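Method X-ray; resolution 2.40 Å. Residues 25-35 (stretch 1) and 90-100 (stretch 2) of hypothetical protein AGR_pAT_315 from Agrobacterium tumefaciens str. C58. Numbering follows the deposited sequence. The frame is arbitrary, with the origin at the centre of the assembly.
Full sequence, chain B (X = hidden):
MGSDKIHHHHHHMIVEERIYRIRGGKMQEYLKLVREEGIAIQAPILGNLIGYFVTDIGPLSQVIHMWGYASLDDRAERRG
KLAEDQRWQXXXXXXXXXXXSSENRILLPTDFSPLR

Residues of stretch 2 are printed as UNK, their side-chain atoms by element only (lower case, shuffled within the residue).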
# COMPACT_ATOMS: atom_id res chain seq x y z
N GLY B 25 -10.49 -16.98 -9.06
CA GLY B 25 -11.37 -17.96 -9.69
C GLY B 25 -12.61 -17.38 -10.34
O GLY B 25 -13.37 -18.11 -10.97
N LYS B 26 -12.80 -16.05 -10.25
CA LYS B 26 -14.06 -15.40 -10.69
C LYS B 26 -13.94 -14.53 -11.95
O LYS B 26 -14.94 -14.02 -12.44
CB LYS B 26 -14.67 -14.61 -9.52
CG LYS B 26 -14.93 -15.48 -8.28
CD LYS B 26 -15.97 -16.58 -8.56
CE LYS B 26 -16.20 -17.47 -7.37
NZ LYS B 26 -16.71 -16.70 -6.21
N MSE B 27 -12.75 -14.38 -12.49
CA MSE B 27 -12.56 -13.50 -13.65
C MSE B 27 -13.48 -13.78 -14.83
O MSE B 27 -14.06 -12.86 -15.39
CB MSE B 27 -11.10 -13.45 -14.14
CG MSE B 27 -10.80 -12.32 -15.19
SE MSE B 27 -11.45 -10.57 -14.62
CE MSE B 27 -10.08 -10.29 -13.38
N GLN B 28 -13.59 -15.04 -15.22
CA GLN B 28 -14.42 -15.39 -16.38
C GLN B 28 -15.90 -15.22 -16.10
O GLN B 28 -16.67 -14.91 -17.01
CB GLN B 28 -14.12 -16.81 -16.88
CG GLN B 28 -12.69 -16.99 -17.42
CD GLN B 28 -12.31 -15.97 -18.49
OE1 GLN B 28 -13.02 -15.79 -19.48
NE2 GLN B 28 -11.19 -15.28 -18.28
N GLU B 29 -16.30 -15.43 -14.86
CA GLU B 29 -17.70 -15.20 -14.45
C GLU B 29 -18.02 -13.70 -14.44
O GLU B 29 -19.04 -13.27 -14.97
CB GLU B 29 -17.93 -15.83 -13.08
CG GLU B 29 -19.39 -15.97 -12.68
CD GLU B 29 -19.56 -16.58 -11.28
OE1 GLU B 29 -18.63 -17.29 -10.81
OE2 GLU B 29 -20.62 -16.34 -10.66
N TYR B 30 -17.13 -12.91 -13.84
CA TYR B 30 -17.22 -11.44 -13.87
C TYR B 30 -17.37 -10.95 -15.31
O TYR B 30 -18.31 -10.22 -15.62
CB TYR B 30 -15.98 -10.78 -13.25
CG TYR B 30 -16.04 -9.29 -13.32
CD1 TYR B 30 -15.59 -8.60 -14.46
CD2 TYR B 30 -16.58 -8.53 -12.28
CE1 TYR B 30 -15.65 -7.22 -14.55
CE2 TYR B 30 -16.66 -7.14 -12.36
CZ TYR B 30 -16.20 -6.49 -13.51
OH TYR B 30 -16.27 -5.12 -13.63
N LEU B 31 -16.43 -11.34 -16.16
CA LEU B 31 -16.42 -10.96 -17.55
C LEU B 31 -17.67 -11.36 -18.32
O LEU B 31 -18.16 -10.59 -19.17
CB LEU B 31 -15.20 -11.57 -18.24
CG LEU B 31 -13.88 -10.89 -17.91
CD1 LEU B 31 -12.76 -11.61 -18.67
CD2 LEU B 31 -13.90 -9.35 -18.21
N LYS B 32 -18.17 -12.56 -18.04
CA LYS B 32 -19.32 -13.11 -18.74
C LYS B 32 -20.57 -12.32 -18.41
O LYS B 32 -21.37 -12.02 -19.30
CB LYS B 32 -19.52 -14.58 -18.37
CG LYS B 32 -20.75 -15.19 -19.04
CD LYS B 32 -21.02 -16.63 -18.64
CE LYS B 32 -21.87 -17.31 -19.72
NZ LYS B 32 -22.27 -18.69 -19.37
N LEU B 33 -20.75 -12.01 -17.14
CA LEU B 33 -21.85 -11.15 -16.73
C LEU B 33 -21.83 -9.79 -17.43
O LEU B 33 -22.87 -9.32 -17.91
CB LEU B 33 -21.83 -10.93 -15.22
CG LEU B 33 -22.41 -12.11 -14.45
CD1 LEU B 33 -22.01 -12.00 -13.00
CD2 LEU B 33 -23.92 -12.17 -14.61
N VAL B 34 -20.66 -9.17 -17.52
CA VAL B 34 -20.58 -7.86 -18.11
C VAL B 34 -20.80 -7.98 -19.63
O VAL B 34 -21.65 -7.28 -20.19
CB VAL B 34 -19.26 -7.14 -17.74
CG1 VAL B 34 -19.15 -5.76 -18.44
CG2 VAL B 34 -19.17 -6.96 -16.23
N ARG B 35 -20.07 -8.89 -20.27
CA ARG B 35 -20.23 -9.16 -21.72
C ARG B 35 -21.69 -9.35 -22.13
O ARG B 35 -22.20 -8.66 -23.02
CB ARG B 35 -19.42 -10.41 -22.11
CG ARG B 35 -19.49 -10.78 -23.61
CD ARG B 35 -18.54 -11.92 -24.00
NE ARG B 35 -17.17 -11.63 -23.57
CZ ARG B 35 -16.54 -12.21 -22.55
NH1 ARG B 35 -17.10 -13.17 -21.81
NH2 ARG B 35 -15.31 -11.83 -22.25
N UNK B 90 -31.35 -5.45 -10.69
CA UNK B 90 -31.31 -6.90 -10.71
C UNK B 90 -29.92 -7.45 -11.10
O UNK B 90 -29.57 -8.57 -10.73
c UNK B 90 -32.40 -7.44 -11.66
N UNK B 91 -29.14 -6.66 -11.83
CA UNK B 91 -27.83 -7.10 -12.35
C UNK B 91 -26.64 -6.87 -11.41
O UNK B 91 -25.73 -7.73 -11.29
c UNK B 91 -25.79 -7.84 -14.84
c UNK B 91 -25.09 -5.76 -13.90
c UNK B 91 -26.12 -6.68 -14.17
c UNK B 91 -27.52 -6.43 -13.70
c UNK B 91 -23.78 -5.99 -14.31
c UNK B 91 -23.47 -7.16 -14.98
c UNK B 91 -24.48 -8.09 -15.25
N UNK B 92 -26.62 -5.71 -10.77
CA UNK B 92 -25.45 -5.27 -10.00
C UNK B 92 -25.11 -6.10 -8.72
O UNK B 92 -23.93 -6.25 -8.39
c UNK B 92 -25.51 -3.73 -9.72
c UNK B 92 -22.95 -3.48 -9.96
c UNK B 92 -26.68 -3.38 -8.84
c UNK B 92 -24.20 -3.22 -9.10
N UNK B 93 -26.13 -6.65 -8.04
CA UNK B 93 -25.79 -7.49 -6.90
C UNK B 93 -25.05 -8.77 -7.30
O UNK B 93 -24.25 -9.28 -6.52
c UNK B 93 -27.15 -7.86 -6.29
c UNK B 93 -27.59 -6.61 -8.25
c UNK B 93 -28.14 -6.93 -6.91
N UNK B 94 -25.30 -9.28 -8.49
CA UNK B 94 -24.64 -10.50 -8.93
C UNK B 94 -23.21 -10.22 -9.34
O UNK B 94 -22.36 -11.11 -9.29
c UNK B 94 -27.32 -12.26 -11.07
n UNK B 94 -28.07 -11.28 -11.85
n UNK B 94 -27.51 -12.17 -13.94
c UNK B 94 -26.74 -11.64 -9.82
n UNK B 94 -28.90 -10.33 -13.78
c UNK B 94 -28.15 -11.27 -13.19
c UNK B 94 -25.36 -11.12 -10.13
N UNK B 95 -22.96 -9.00 -9.80
CA UNK B 95 -21.61 -8.61 -10.16
C UNK B 95 -20.80 -8.22 -8.92
O UNK B 95 -19.66 -8.64 -8.75
c UNK B 95 -21.66 -7.43 -11.12
c UNK B 95 -20.34 -5.78 -12.43
c UNK B 95 -20.32 -7.15 -11.78
c UNK B 95 -19.98 -8.25 -12.79
N UNK B 96 -21.40 -7.41 -8.05
CA UNK B 96 -20.73 -6.86 -6.86
C UNK B 96 -20.20 -7.90 -5.90
O UNK B 96 -19.21 -7.67 -5.22
c UNK B 96 -21.69 -5.96 -6.09
o UNK B 96 -22.10 -4.88 -6.89
N UNK B 97 -20.88 -9.04 -5.81
CA UNK B 97 -20.42 -10.13 -4.95
C UNK B 97 -19.08 -10.76 -5.44
O UNK B 97 -18.39 -11.44 -4.68
c UNK B 97 -21.50 -11.22 -4.80
c UNK B 97 -21.72 -11.96 -6.09
c UNK B 97 -21.11 -12.20 -3.67
N UNK B 98 -18.72 -10.54 -6.71
CA UNK B 98 -17.50 -11.11 -7.27
C UNK B 98 -16.30 -10.19 -7.09
O UNK B 98 -15.18 -10.57 -7.43
c UNK B 98 -18.53 -13.73 -8.52
c UNK B 98 -18.70 -12.54 -10.70
c UNK B 98 -18.75 -12.39 -9.19
c UNK B 98 -17.69 -11.38 -8.75
N UNK B 99 -16.55 -8.98 -6.57
CA UNK B 99 -15.54 -7.93 -6.44
C UNK B 99 -14.96 -7.95 -5.03
O UNK B 99 -15.70 -7.84 -4.06
c UNK B 99 -15.11 -5.43 -6.59
c UNK B 99 -16.14 -6.53 -6.78
c UNK B 99 -16.64 -6.51 -8.23
c UNK B 99 -17.55 -5.37 -8.58
N UNK B 100 -13.64 -8.10 -4.94
CA UNK B 100 -12.94 -8.09 -3.67
C UNK B 100 -12.68 -6.63 -3.22
O UNK B 100 -12.92 -6.29 -2.08
c UNK B 100 -9.29 -8.67 -2.56
c UNK B 100 -11.60 -8.86 -3.78
o UNK B 100 -8.88 -7.61 -2.02
o UNK B 100 -8.52 -9.45 -3.18
c UNK B 100 -10.81 -9.04 -2.44
O HOH W 1 -17.80 -13.95 -5.13

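Position 90 carries a single carbon and lies out of reach of stretch 1: Ala 90. Position 91 has one carbon and then a ring of six carbons with nothing attached, and the ring touches Leu 33 and Val 34, which makes it Phe 91. Its CB points sideways, but the ring extends to the facing helix, where Phe 91 CE1 lies 3.3 Å from Leu 33 O and 3.9 Å from Leu 33 CB, with the backbone N of Val 34 near the ring plane, at its edge.

Position 92 has four carbons forked at the first, one arm two carbons long, and touches nothing opposite: Ile 92. At 93 three carbons close onto the backbone N, making Pro 93; without an N-H it cannot donate to the turn before, and the helix kinks here.

Position 94 shows three carbons, a nitrogen, then a carbon bearing two more nitrogens, and it touches Leu 33: Arg 94. Its NE bonds back to Ala 90 O at 3.3 Å, and Arg 94 NH1 passes 3.7 Å from Leu 33 CD2.

Position 95 has four carbons forked at the second and touches Tyr 30, Leu 33 and Val 34; the fork is the pattern of leucine. Leu 95 CD1 fits among these three residues, 3.4 Å from Tyr 30 CD2, 3.8 Å from Val 34 CG2 and 4.1 Å from Leu 33 CB.

Position 96, one carbon and one oxygen, points away: Ser 96, whose OG donates to Ile 92 O at 2.7 Å. Position 97, one carbon carrying two more, is Val 97; its side chain stays clear, but a water donates to Val 97 O at 2.6 Å and accepts a weak bond from Lys 26 NZ at 3.1 Å.

Position 98 repeats the four carbons forked at the second, now pointing toward stretch 1 and touching Lys 26, Glu 29, Tyr 30 and Leu 33: Leu 98. Leu 98 CD1 sits 3.5 Å from Tyr 30 N and 4.1 Å from Leu 33 CD1, while Leu 98 CD2 meets Lys 26 CD at 3.8 Å.

Position 99 forks at the first of four carbons, with one two-carbon arm, and touches Tyr 30: Ile 99, whose CG1 reaches Tyr 30 CE2 at 4.2 Å. Position 100 has three carbons, the third carrying two oxygens: Glu 100, out of reach where the chain turns a corner.

The helices run nearly antiparallel, at 164°, with axes 10.2 Å apart at closest. No direct hydrogen bond joins the stretches; the contacts are mostly between apolar side chains, and 499 Å² of surface is buried. Leu 98 and Leu 33 give up the most area. The type I turn from Ser 96 to Ile 99 carries the contact beyond the helix, and Leu 98, within the turn, covers the start of the partner helix while the Lys 26 aliphatic chain packs alongside.

Stretch 2, residues 90-100: AFIPRLSVLIE
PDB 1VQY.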